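Local coordinates for protein taurocyamine kinase (Schistosoma mansoni, PDB 4WOD) that reversibly transfers phosphate between ATP and the guanidino compound taurocyamine, with magnesium as cofactor, using a chain of two phosphagen kinase repeats, at residues A[163-168]-A[207-212]; A[158-163]-A[240-245]; A[151-156]-A[248-253]; A[126-131]-A[143-148]. The protein carries 4 engineered substitutions. All blocks are in the same frame, centred on the assembly; numbering follows the deposited sequence.

All four contacts lie in the catalytic part of the first repeat, around the edge strand 162-166 and two helices, 139-154 and 236-251, that cover one face of the large antiparallel sheet. Contact 1 is strand pairing within the sheet, held by backbone hydrogen bonds. Contact 2 is polar: the turn entering the same strand meets helix 236-251 through a tyrosine hydroxyl, a weak salt bridge and a water. Contact 3 joins that helix, near its C-terminal end, to helix 139-154, and is a buried, leucine-rich contact. Contact 4, equally apolar but more exposed, sets an earlier part of helix 139-154 against a turn. Contacts 1 and 4 are also linked by Tyr164 OH, which bonds Glu146 OE2.

Contact 1 of 4, residues A[163-168]-A[207-212]; sequences TYYPLT and IFINKQ
Ile207, Thr163 and Tyr165 carry most of this antiparallel pairing, in which edge strand 162-166 closes one side of the eight-stranded sheet of the phosphagen kinase catalytic domain. The axes of the short strand segments approach to 4.7 Å, and Thr163 and Ile209 form one hydrogen-bonded pair, Tyr165 and Ile207 the next. Thr163 N gives a hydrogen bond of 2.8 Å to Ile209 O, and Ile209 N returns one to Thr163 O. In the second pair Ile207 N approaches Tyr165 O from above the carbonyl plane, 39° out of it.

Thr163, Tyr165, Ile207 and Ile209 share one sheet face, where Leu178 of helix 172-180 packs on both isoleucines. Tyr165 CG stands anti to its carbonyl carbon (chi1 -55°), and the ring extends past Ile207 to Ile209, CE2 lying 3.9 Å from Ile209 CD1. Thr163 CG2 lies over one face of this ring, offset toward its rim. Ile207 CG1, placed between the backbone N and the carbonyl carbon, meets Tyr165 CB at 3.9 Å.

On the other face Tyr164 CB is 4.1 Å from Phe208 CD1, facing helix 139-154, whose Glu146 is hydrogen-bonded to Tyr164 OH. Ile207 O accepts a nearly straight bond from Tyr165 N at 2.7 Å, and Tyr164 CD1 packs within 3.2 Å of the same oxygen.

Contact 2 of 4, residues A[158-163]-A[240-245]; sequences GEYEGT and YKRLAD
The Tyr160 ring presents its edge to Arg242 O, while Glu159 CB lies over one of its faces, toward the rim, and Phe215 of the sheet meets it edge-to-face. The Arg242 guanidinium is likewise approached at an edge, by Glu159 OE2 lying near its plane. The hydroxyl is the main polar link: Tyr160 OH donates to Arg242 O at 2.6 Å, in the carbonyl plane and on a lone pair. It also presses close to the helix, with Asp245 CB only 3.1 Å from Tyr160 OH, and the ring and the Asp245 carboxylate are turned 83° apart. Tyr160 CE1 packs on the aliphatic part of Arg242, 3.8 Å from its CG.

Glu159 reaches across with an extended chain, and its OE2 makes a weak salt-bridging hydrogen bond of 3.3 Å with Arg242 NE. The two charged planes are 69° apart, far from a flat paired arrangement. Stronger partners lie outside the two segments: Gln231 OE1, on strand 225-232, for NH2, and Asn214 O, in the turn before strand 215-219, for NH1.

A water at 2.7 Å from Glu159 OE1 also binds Tyr160 OH and Asp245 OD2, bridging two carboxylates whose repulsion it may soften. The arrangement is a polar contact between a 3-10 turn leading into an edge strand and a helix packed on the antiparallel sheet of the phosphagen kinase catalytic domain.

Contact 3 of 4, residues A[151-156]-A[248-253]; sequences TALHNL and QELSKS
Leu250 CD2 is the tight centre of the contact, touching Ala152, Leu153 and Leu156 in turn. It lies 3.6 Å from Ala152 O, 3.8 Å from Leu153 CD2 and 3.9 Å from Leu156 CD2, an apolar branch set among a backbone oxygen and two leucine methyls. Leu250 CG is anti to its carbonyl carbon (chi1 -74°), and the side chain crosses that of Leu156 at about a right angle but that of Leu153 obliquely. Leu250 CD1 adds a second touch on Leu153 CD2. On the sheet side of this cluster Leu153 rests on Val217 and Ile219, and Leu156 on Phe215.

The solvent side is thinner. Ser253 comes closest through CB, 3.8 Å from Ala152 CB, at the exposed end of the contact. Glu249 crosses Leu156 obliquely at the margin, its OE1 3.5 Å from Leu156 CD2; this is packing of a carboxylate oxygen on a methyl, with no polar bond between the segments.

The CA atoms of Ala152 and Ser253 come within 5.9 Å, a close approach that the small residues allow. The last turns of helices 139-154 and 236-251, with the residues that follow, thus meet over the same face of the antiparallel sheet of the phosphagen kinase catalytic domain.

Contact 4 of 4, residues A[126-131]-A[143-148]; sequences RTVEGF and IELENK
Val128 and Phe131, the first and last residues of a type II beta turn, close on Leu145 of helix 139-154. The first segment enters from strand 117-126 with Arg126, whose side chain makes a cation-pi contact with Phe264. At Thr127 the hydroxyl turns instead to Ile265 O.

Val128 is the first residue to touch the helix. Its CB sits 3.6 Å from Leu145 CD1, and CG1, anti to the backbone N (chi1 174°), lies 4.1 Å from Lys148 CD. The side chains of Val128 and Leu145 run past each other in opposite directions.

Glu129 and Gly130 form the corner of the turn. Gly130 has a phi of 94°, at which a side chain would press on the carbonyl oxygen of Glu129; glycine has none to place there.

Phe131 then brings the chain back to the helix with the most buried surface of the contact. Leu145 CD1 stands over one face of its ring in a CH-pi contact, 3.9 Å from the ring centroid and 19° off the normal. The same methyl, 3.7 Å from Phe131 CD2, thus touches both Val128 and Phe131. Glu144 CB lies at the ring edge, near its plane, while Lys148 CD approaches CE2 obliquely at 4.0 Å. Val128 O lies in plane at another part of the edge, nearest CD2.

Val128 N bonds His224 ND1, whose side chain also touches Leu145, and Thr127 and Glu129 make backbone hydrogen bonds with Ala257 and Lys255. The turn thereby joins the end of strand 117-126 to the flank of helix 139-154, beside the loop preceding strand 225-232.

Contact 1 of 4, residues A[163-168]-A[207-212]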
# COMPACT_ATOMS: atom_id res chain seq x y z
N THR A 163 -23.14 -36.95 0.92
CA THR A 163 -23.67 -37.13 2.26
C THR A 163 -23.89 -35.83 3.03
O THR A 163 -23.01 -34.96 3.07
CB THR A 163 -22.74 -38.03 3.08
OG1 THR A 163 -22.61 -39.29 2.41
CG2 THR A 163 -23.30 -38.25 4.48
N TYR A 164 -25.05 -35.72 3.68
CA TYR A 164 -25.32 -34.61 4.57
C TYR A 164 -24.96 -34.94 6.02
O TYR A 164 -25.44 -35.92 6.59
CB TYR A 164 -26.80 -34.19 4.49
CG TYR A 164 -27.06 -33.02 5.39
CD1 TYR A 164 -26.34 -31.83 5.22
CD2 TYR A 164 -27.95 -33.10 6.46
CE1 TYR A 164 -26.54 -30.75 6.06
CE2 TYR A 164 -28.14 -32.02 7.30
CZ TYR A 164 -27.44 -30.85 7.09
OH TYR A 164 -27.62 -29.76 7.92
N TYR A 165 -24.13 -34.10 6.63
CA TYR A 165 -23.73 -34.28 8.02
C TYR A 165 -24.28 -33.16 8.90
O TYR A 165 -23.69 -32.08 8.95
CB TYR A 165 -22.21 -34.30 8.16
CG TYR A 165 -21.51 -35.32 7.29
CD1 TYR A 165 -21.15 -36.57 7.81
CD2 TYR A 165 -21.21 -35.05 5.97
CE1 TYR A 165 -20.52 -37.51 7.02
CE2 TYR A 165 -20.58 -36.00 5.17
CZ TYR A 165 -20.23 -37.22 5.70
OH TYR A 165 -19.60 -38.17 4.92
N PRO A 166 -25.40 -33.41 9.61
CA PRO A 166 -25.85 -32.38 10.55
C PRO A 166 -24.88 -32.25 11.72
O PRO A 166 -24.39 -33.27 12.22
CB PRO A 166 -27.22 -32.90 11.02
CG PRO A 166 -27.18 -34.39 10.74
CD PRO A 166 -26.32 -34.56 9.53
N LEU A 167 -24.58 -31.02 12.12
CA LEU A 167 -23.67 -30.77 13.24
C LEU A 167 -24.16 -31.41 14.51
O LEU A 167 -23.39 -32.00 15.28
CB LEU A 167 -23.49 -29.26 13.47
CG LEU A 167 -22.25 -28.62 12.86
CD1 LEU A 167 -22.14 -28.95 11.38
CD2 LEU A 167 -22.23 -27.11 13.09
N THR A 168 -25.46 -31.27 14.75
CA THR A 168 -26.09 -31.82 15.93
C THR A 168 -25.96 -33.34 15.90
O THR A 168 -26.30 -33.98 14.92
CB THR A 168 -27.57 -31.41 16.03
OG1 THR A 168 -27.67 -29.98 15.95
CG2 THR A 168 -28.14 -31.85 17.34
N ILE A 207 -23.17 -29.75 7.17
CA ILE A 207 -22.37 -29.67 5.95
C ILE A 207 -22.72 -30.80 5.01
O ILE A 207 -23.16 -31.88 5.44
CB ILE A 207 -20.84 -29.73 6.24
CG1 ILE A 207 -20.44 -31.08 6.81
CG2 ILE A 207 -20.43 -28.65 7.21
CD1 ILE A 207 -18.93 -31.28 6.83
N PHE A 208 -22.53 -30.56 3.72
CA PHE A 208 -22.79 -31.57 2.70
C PHE A 208 -21.54 -31.72 1.82
O PHE A 208 -20.95 -30.71 1.40
CB PHE A 208 -24.01 -31.18 1.85
CG PHE A 208 -24.30 -32.15 0.72
CD1 PHE A 208 -25.19 -33.19 0.91
CD2 PHE A 208 -23.66 -32.04 -0.51
CE1 PHE A 208 -25.46 -34.10 -0.11
CE2 PHE A 208 -23.92 -32.93 -1.54
CZ PHE A 208 -24.82 -33.97 -1.34
N ILE A 209 -21.15 -32.97 1.55
CA ILE A 209 -19.99 -33.27 0.73
C ILE A 209 -20.35 -34.32 -0.31
O ILE A 209 -21.02 -35.31 0.02
CB ILE A 209 -18.79 -33.80 1.56
CG1 ILE A 209 -18.79 -33.21 2.97
CG2 ILE A 209 -17.45 -33.58 0.83
CD1 ILE A 209 -17.69 -33.75 3.83
N ASN A 210 -19.92 -34.13 -1.55
CA ASN A 210 -20.16 -35.15 -2.56
C ASN A 210 -19.09 -36.24 -2.48
O ASN A 210 -18.10 -36.10 -1.76
CB ASN A 210 -20.25 -34.55 -3.98
CG ASN A 210 -18.91 -34.00 -4.50
OD1 ASN A 210 -18.00 -33.64 -3.74
ND2 ASN A 210 -18.82 -33.88 -5.82
N LYS A 211 -19.33 -37.34 -3.19
CA LYS A 211 -18.45 -38.49 -3.10
C LYS A 211 -17.04 -38.15 -3.56
O LYS A 211 -16.08 -38.61 -2.96
CB LYS A 211 -19.01 -39.66 -3.91
CG LYS A 211 -20.30 -40.21 -3.31
CD LYS A 211 -20.75 -41.50 -3.98
CE LYS A 211 -21.76 -41.23 -5.08
NZ LYS A 211 -22.71 -42.37 -5.25
N GLN A 212 -16.92 -37.31 -4.59
CA GLN A 212 -15.59 -36.94 -5.12
C GLN A 212 -14.87 -35.92 -4.25
O GLN A 212 -13.73 -35.57 -4.53
CB GLN A 212 -15.70 -36.36 -6.54
CG GLN A 212 -16.40 -37.22 -7.57
CD GLN A 212 -17.86 -36.87 -7.69
OE1 GLN A 212 -18.65 -37.08 -6.75
NE2 GLN A 212 -18.25 -36.33 -8.85

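Contact 2 of 4, residues A[158-163]-A[240-245]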
# COMPACT_ATOMS: atom_id res chain seq x y z
N GLY A 158 -26.31 -37.17 -10.15
CA GLY A 158 -24.98 -37.71 -10.39
C GLY A 158 -23.78 -37.17 -9.64
O GLY A 158 -23.50 -37.59 -8.53
N GLU A 159 -23.06 -36.25 -10.28
CA GLU A 159 -21.81 -35.69 -9.75
C GLU A 159 -21.92 -35.21 -8.31
O GLU A 159 -20.97 -35.33 -7.52
CB GLU A 159 -21.35 -34.53 -10.63
CG GLU A 159 -20.03 -33.90 -10.18
CD GLU A 159 -19.57 -32.82 -11.12
OE1 GLU A 159 -20.43 -32.26 -11.84
OE2 GLU A 159 -18.36 -32.52 -11.14
N TYR A 160 -23.08 -34.70 -7.95
CA TYR A 160 -23.25 -34.08 -6.65
C TYR A 160 -23.69 -35.05 -5.58
O TYR A 160 -23.84 -34.67 -4.42
CB TYR A 160 -24.22 -32.90 -6.77
CG TYR A 160 -23.73 -31.94 -7.82
CD1 TYR A 160 -22.70 -31.05 -7.55
CD2 TYR A 160 -24.26 -31.95 -9.10
CE1 TYR A 160 -22.23 -30.18 -8.52
CE2 TYR A 160 -23.80 -31.10 -10.07
CZ TYR A 160 -22.79 -30.22 -9.77
OH TYR A 160 -22.34 -29.37 -10.76
N GLU A 161 -23.86 -36.32 -5.94
CA GLU A 161 -24.30 -37.31 -4.96
C GLU A 161 -23.31 -37.41 -3.83
O GLU A 161 -22.10 -37.42 -4.04
CB GLU A 161 -24.50 -38.69 -5.61
CG GLU A 161 -25.01 -39.73 -4.62
CD GLU A 161 -26.24 -40.47 -5.12
OE1 GLU A 161 -26.07 -41.57 -5.69
OE2 GLU A 161 -27.36 -39.95 -4.95
N GLY A 162 -23.82 -37.46 -2.60
CA GLY A 162 -22.96 -37.42 -1.44
C GLY A 162 -23.71 -37.52 -0.13
O GLY A 162 -24.80 -38.08 -0.08
N THR A 163 -23.14 -36.95 0.92
CA THR A 163 -23.67 -37.13 2.26
C THR A 163 -23.89 -35.83 3.03
O THR A 163 -23.01 -34.96 3.07
CB THR A 163 -22.74 -38.03 3.08
OG1 THR A 163 -22.61 -39.29 2.41
CG2 THR A 163 -23.30 -38.25 4.48
N TYR A 240 -15.40 -24.09 -11.66
CA TYR A 240 -16.43 -23.07 -11.87
C TYR A 240 -17.69 -23.66 -12.48
O TYR A 240 -18.79 -23.34 -12.04
CB TYR A 240 -15.90 -21.95 -12.76
CG TYR A 240 -16.90 -20.88 -13.16
CD1 TYR A 240 -17.24 -19.86 -12.29
CD2 TYR A 240 -17.46 -20.88 -14.42
CE1 TYR A 240 -18.12 -18.86 -12.66
CE2 TYR A 240 -18.36 -19.90 -14.81
CZ TYR A 240 -18.69 -18.89 -13.92
OH TYR A 240 -19.58 -17.91 -14.31
N LYS A 241 -17.53 -24.51 -13.49
CA LYS A 241 -18.66 -25.20 -14.08
C LYS A 241 -19.39 -26.05 -13.06
O LYS A 241 -20.62 -26.07 -13.03
CB LYS A 241 -18.22 -26.08 -15.25
CG LYS A 241 -18.09 -25.34 -16.56
CD LYS A 241 -17.68 -26.27 -17.71
CE LYS A 241 -17.19 -25.45 -18.90
NZ LYS A 241 -17.06 -26.24 -20.19
N ARG A 242 -18.63 -26.77 -12.23
CA ARG A 242 -19.22 -27.64 -11.22
C ARG A 242 -20.06 -26.82 -10.25
O ARG A 242 -21.18 -27.20 -9.90
CB ARG A 242 -18.14 -28.41 -10.45
CG ARG A 242 -18.66 -29.38 -9.42
CD ARG A 242 -17.50 -29.98 -8.65
NE ARG A 242 -16.44 -30.25 -9.60
CZ ARG A 242 -15.16 -29.95 -9.43
NH1 ARG A 242 -14.73 -29.40 -8.31
NH2 ARG A 242 -14.30 -30.23 -10.39
N LEU A 243 -19.52 -25.67 -9.84
CA LEU A 243 -20.25 -24.76 -8.97
C LEU A 243 -21.51 -24.21 -9.64
O LEU A 243 -22.58 -24.21 -9.03
CB LEU A 243 -19.38 -23.59 -8.55
CG LEU A 243 -20.10 -22.61 -7.61
CD1 LEU A 243 -20.43 -23.27 -6.29
CD2 LEU A 243 -19.23 -21.37 -7.38
N ALA A 244 -21.37 -23.74 -10.88
CA ALA A 244 -22.47 -23.09 -11.58
C ALA A 244 -23.62 -24.07 -11.78
O ALA A 244 -24.78 -23.72 -11.55
CB ALA A 244 -22.01 -22.55 -12.92
N ASP A 245 -23.30 -25.29 -12.20
CA ASP A 245 -24.34 -26.31 -12.44
C ASP A 245 -25.18 -26.56 -11.19
O ASP A 245 -26.41 -26.60 -11.27
CB ASP A 245 -23.73 -27.63 -12.90
CG ASP A 245 -23.35 -27.63 -14.36
OD1 ASP A 245 -23.78 -26.72 -15.10
OD2 ASP A 245 -22.62 -28.56 -14.79
O HOH W 1 -22.08 -30.64 -13.14

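Contact 3 of 4, residues A[151-156]-A[248-253]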
# COMPACT_ATOMS: atom_id res chain seq x y z
N THR A 151 -33.09 -31.03 1.93
CA THR A 151 -33.99 -31.74 1.01
C THR A 151 -33.64 -31.40 -0.44
O THR A 151 -33.61 -32.29 -1.30
CB THR A 151 -35.46 -31.40 1.28
OG1 THR A 151 -35.84 -31.86 2.58
CG2 THR A 151 -36.36 -32.06 0.24
N ALA A 152 -33.39 -30.12 -0.70
CA ALA A 152 -32.93 -29.64 -2.01
C ALA A 152 -31.59 -30.28 -2.38
O ALA A 152 -31.37 -30.64 -3.54
CB ALA A 152 -32.81 -28.11 -2.02
N LEU A 153 -30.69 -30.41 -1.41
CA LEU A 153 -29.38 -31.01 -1.68
C LEU A 153 -29.52 -32.50 -1.97
O LEU A 153 -28.77 -33.05 -2.77
CB LEU A 153 -28.42 -30.80 -0.51
CG LEU A 153 -27.87 -29.39 -0.27
CD1 LEU A 153 -26.92 -29.39 0.91
CD2 LEU A 153 -27.17 -28.90 -1.52
N HIS A 154 -30.47 -33.15 -1.31
CA HIS A 154 -30.67 -34.58 -1.50
C HIS A 154 -31.14 -34.87 -2.92
O HIS A 154 -31.07 -36.01 -3.39
CB HIS A 154 -31.66 -35.14 -0.49
CG HIS A 154 -31.55 -36.62 -0.28
ND1 HIS A 154 -31.20 -37.49 -1.29
CD2 HIS A 154 -31.72 -37.38 0.83
CE1 HIS A 154 -31.17 -38.72 -0.82
NE2 HIS A 154 -31.48 -38.68 0.46
N ASN A 155 -31.63 -33.84 -3.60
CA ASN A 155 -32.20 -34.00 -4.93
C ASN A 155 -31.24 -33.62 -6.06
O ASN A 155 -31.63 -33.61 -7.23
CB ASN A 155 -33.50 -33.19 -5.02
CG ASN A 155 -34.62 -33.79 -4.17
OD1 ASN A 155 -34.66 -35.00 -3.93
ND2 ASN A 155 -35.53 -32.94 -3.69
N LEU A 156 -29.99 -33.31 -5.74
CA LEU A 156 -28.98 -33.10 -6.78
C LEU A 156 -28.58 -34.45 -7.36
O LEU A 156 -28.43 -35.43 -6.62
CB LEU A 156 -27.74 -32.39 -6.22
CG LEU A 156 -27.85 -30.95 -5.71
CD1 LEU A 156 -26.63 -30.65 -4.87
CD2 LEU A 156 -27.97 -29.95 -6.85
N GLN A 248 -27.57 -23.58 -10.09
CA GLN A 248 -28.68 -23.53 -11.02
C GLN A 248 -29.69 -24.63 -10.70
O GLN A 248 -30.90 -24.39 -10.66
CB GLN A 248 -28.15 -23.62 -12.46
CG GLN A 248 -27.28 -22.40 -12.82
CD GLN A 248 -26.76 -22.42 -14.26
OE1 GLN A 248 -26.75 -23.46 -14.92
NE2 GLN A 248 -26.35 -21.26 -14.75
N GLU A 249 -29.21 -25.84 -10.43
CA GLU A 249 -30.09 -26.93 -10.04
C GLU A 249 -30.82 -26.61 -8.72
O GLU A 249 -32.04 -26.76 -8.63
CB GLU A 249 -29.32 -28.25 -9.92
CG GLU A 249 -28.74 -28.73 -11.27
CD GLU A 249 -28.35 -30.22 -11.29
OE1 GLU A 249 -28.16 -30.82 -10.22
OE2 GLU A 249 -28.23 -30.78 -12.41
N LEU A 250 -30.09 -26.12 -7.72
CA LEU A 250 -30.68 -25.81 -6.42
C LEU A 250 -31.76 -24.74 -6.53
O LEU A 250 -32.77 -24.80 -5.84
CB LEU A 250 -29.59 -25.38 -5.43
CG LEU A 250 -28.70 -26.52 -4.90
CD1 LEU A 250 -27.58 -26.02 -3.97
CD2 LEU A 250 -29.52 -27.60 -4.21
N SER A 251 -31.54 -23.77 -7.43
CA SER A 251 -32.50 -22.70 -7.72
C SER A 251 -33.88 -23.21 -8.09
O SER A 251 -34.87 -22.52 -7.91
CB SER A 251 -31.99 -21.81 -8.85
OG SER A 251 -30.93 -21.00 -8.38
N LYS A 252 -33.96 -24.41 -8.64
CA LYS A 252 -35.26 -24.96 -9.01
C LYS A 252 -36.07 -25.30 -7.76
O LYS A 252 -37.30 -25.37 -7.83
CB LYS A 252 -35.09 -26.18 -9.90
CG LYS A 252 -34.36 -25.91 -11.19
CD LYS A 252 -34.21 -27.17 -12.00
CE LYS A 252 -33.23 -26.97 -13.15
NZ LYS A 252 -32.92 -28.25 -13.84
N SER A 253 -35.38 -25.51 -6.64
CA SER A 253 -36.01 -25.95 -5.40
C SER A 253 -36.14 -24.83 -4.38
O SER A 253 -37.05 -24.82 -3.57
CB SER A 253 -35.23 -27.10 -4.76
OG SER A 253 -35.14 -28.19 -5.64

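Contact 4 of 4, residues A[126-131]-A[143-148]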
# COMPACT_ATOMS: atom_id res chain seq x y z
N ARG A 126 -26.03 -17.98 -0.70
CA ARG A 126 -27.40 -17.60 -0.98
C ARG A 126 -28.21 -17.44 0.30
O ARG A 126 -27.97 -18.14 1.29
CB ARG A 126 -28.11 -18.63 -1.87
CG ARG A 126 -27.54 -18.78 -3.28
CD ARG A 126 -27.80 -17.54 -4.12
NE ARG A 126 -27.53 -17.76 -5.55
CZ ARG A 126 -26.41 -17.39 -6.16
NH1 ARG A 126 -25.43 -16.81 -5.45
NH2 ARG A 126 -26.25 -17.62 -7.46
N THR A 127 -29.15 -16.52 0.24
CA THR A 127 -30.17 -16.33 1.26
C THR A 127 -31.47 -16.93 0.76
O THR A 127 -31.89 -16.61 -0.35
CB THR A 127 -30.40 -14.86 1.55
OG1 THR A 127 -29.20 -14.25 2.02
CG2 THR A 127 -31.55 -14.69 2.57
N VAL A 128 -32.09 -17.78 1.56
CA VAL A 128 -33.40 -18.32 1.19
C VAL A 128 -34.51 -17.34 1.64
O VAL A 128 -34.57 -16.95 2.81
CB VAL A 128 -33.63 -19.74 1.82
CG1 VAL A 128 -35.05 -20.23 1.56
CG2 VAL A 128 -32.59 -20.75 1.28
N GLU A 129 -35.37 -16.93 0.71
CA GLU A 129 -36.50 -16.05 1.05
C GLU A 129 -37.37 -16.59 2.17
O GLU A 129 -37.62 -17.80 2.24
CB GLU A 129 -37.39 -15.81 -0.17
CG GLU A 129 -36.80 -14.89 -1.20
CD GLU A 129 -37.72 -14.70 -2.39
OE1 GLU A 129 -38.58 -15.59 -2.64
OE2 GLU A 129 -37.61 -13.64 -3.05
N GLY A 130 -37.86 -15.70 3.01
CA GLY A 130 -38.82 -16.04 4.04
C GLY A 130 -38.18 -16.35 5.38
O GLY A 130 -38.89 -16.66 6.33
N PHE A 131 -36.85 -16.30 5.47
CA PHE A 131 -36.17 -16.67 6.71
C PHE A 131 -35.20 -15.58 7.12
O PHE A 131 -34.59 -14.98 6.26
CB PHE A 131 -35.39 -17.99 6.58
CG PHE A 131 -36.24 -19.19 6.34
CD1 PHE A 131 -36.68 -19.98 7.40
CD2 PHE A 131 -36.61 -19.53 5.04
CE1 PHE A 131 -37.45 -21.10 7.18
CE2 PHE A 131 -37.40 -20.66 4.81
CZ PHE A 131 -37.82 -21.44 5.88
N ILE A 143 -34.09 -24.66 11.94
CA ILE A 143 -34.15 -26.09 11.63
C ILE A 143 -35.05 -26.31 10.42
O ILE A 143 -34.72 -27.10 9.52
CB ILE A 143 -34.63 -26.92 12.86
CG1 ILE A 143 -33.57 -26.87 13.97
CG2 ILE A 143 -34.94 -28.37 12.48
CD1 ILE A 143 -34.10 -27.21 15.34
N GLU A 144 -36.19 -25.62 10.37
CA GLU A 144 -37.03 -25.69 9.16
C GLU A 144 -36.25 -25.31 7.88
O GLU A 144 -36.39 -25.95 6.83
CB GLU A 144 -38.28 -24.82 9.30
CG GLU A 144 -39.30 -25.40 10.26
CD GLU A 144 -40.53 -24.54 10.37
OE1 GLU A 144 -41.59 -24.97 9.86
OE2 GLU A 144 -40.45 -23.43 10.94
N LEU A 145 -35.42 -24.27 7.99
CA LEU A 145 -34.58 -23.81 6.88
C LEU A 145 -33.55 -24.89 6.51
O LEU A 145 -33.36 -25.21 5.33
CB LEU A 145 -33.88 -22.49 7.25
CG LEU A 145 -32.91 -21.86 6.25
CD1 LEU A 145 -33.60 -21.65 4.89
CD2 LEU A 145 -32.34 -20.55 6.81
N GLU A 146 -32.92 -25.47 7.53
CA GLU A 146 -31.97 -26.56 7.32
C GLU A 146 -32.64 -27.73 6.57
O GLU A 146 -32.08 -28.24 5.60
CB GLU A 146 -31.38 -27.06 8.64
CG GLU A 146 -30.36 -28.18 8.47
CD GLU A 146 -30.14 -28.99 9.75
OE1 GLU A 146 -30.88 -28.79 10.74
OE2 GLU A 146 -29.20 -29.82 9.77
N ASN A 147 -33.84 -28.12 7.02
CA ASN A 147 -34.57 -29.21 6.39
C ASN A 147 -34.89 -28.91 4.93
O ASN A 147 -34.70 -29.76 4.05
CB ASN A 147 -35.89 -29.51 7.13
CG ASN A 147 -35.68 -30.11 8.53
OD1 ASN A 147 -34.63 -30.66 8.83
ND2 ASN A 147 -36.68 -29.97 9.38
N LYS A 148 -35.38 -27.70 4.69
CA LYS A 148 -35.67 -27.22 3.34
C LYS A 148 -34.43 -27.34 2.46
O LYS A 148 -34.48 -27.84 1.33
CB LYS A 148 -36.16 -25.77 3.40
CG LYS A 148 -36.85 -25.26 2.14
CD LYS A 148 -37.09 -23.74 2.27
CE LYS A 148 -38.28 -23.28 1.45
NZ LYS A 148 -39.57 -23.61 2.13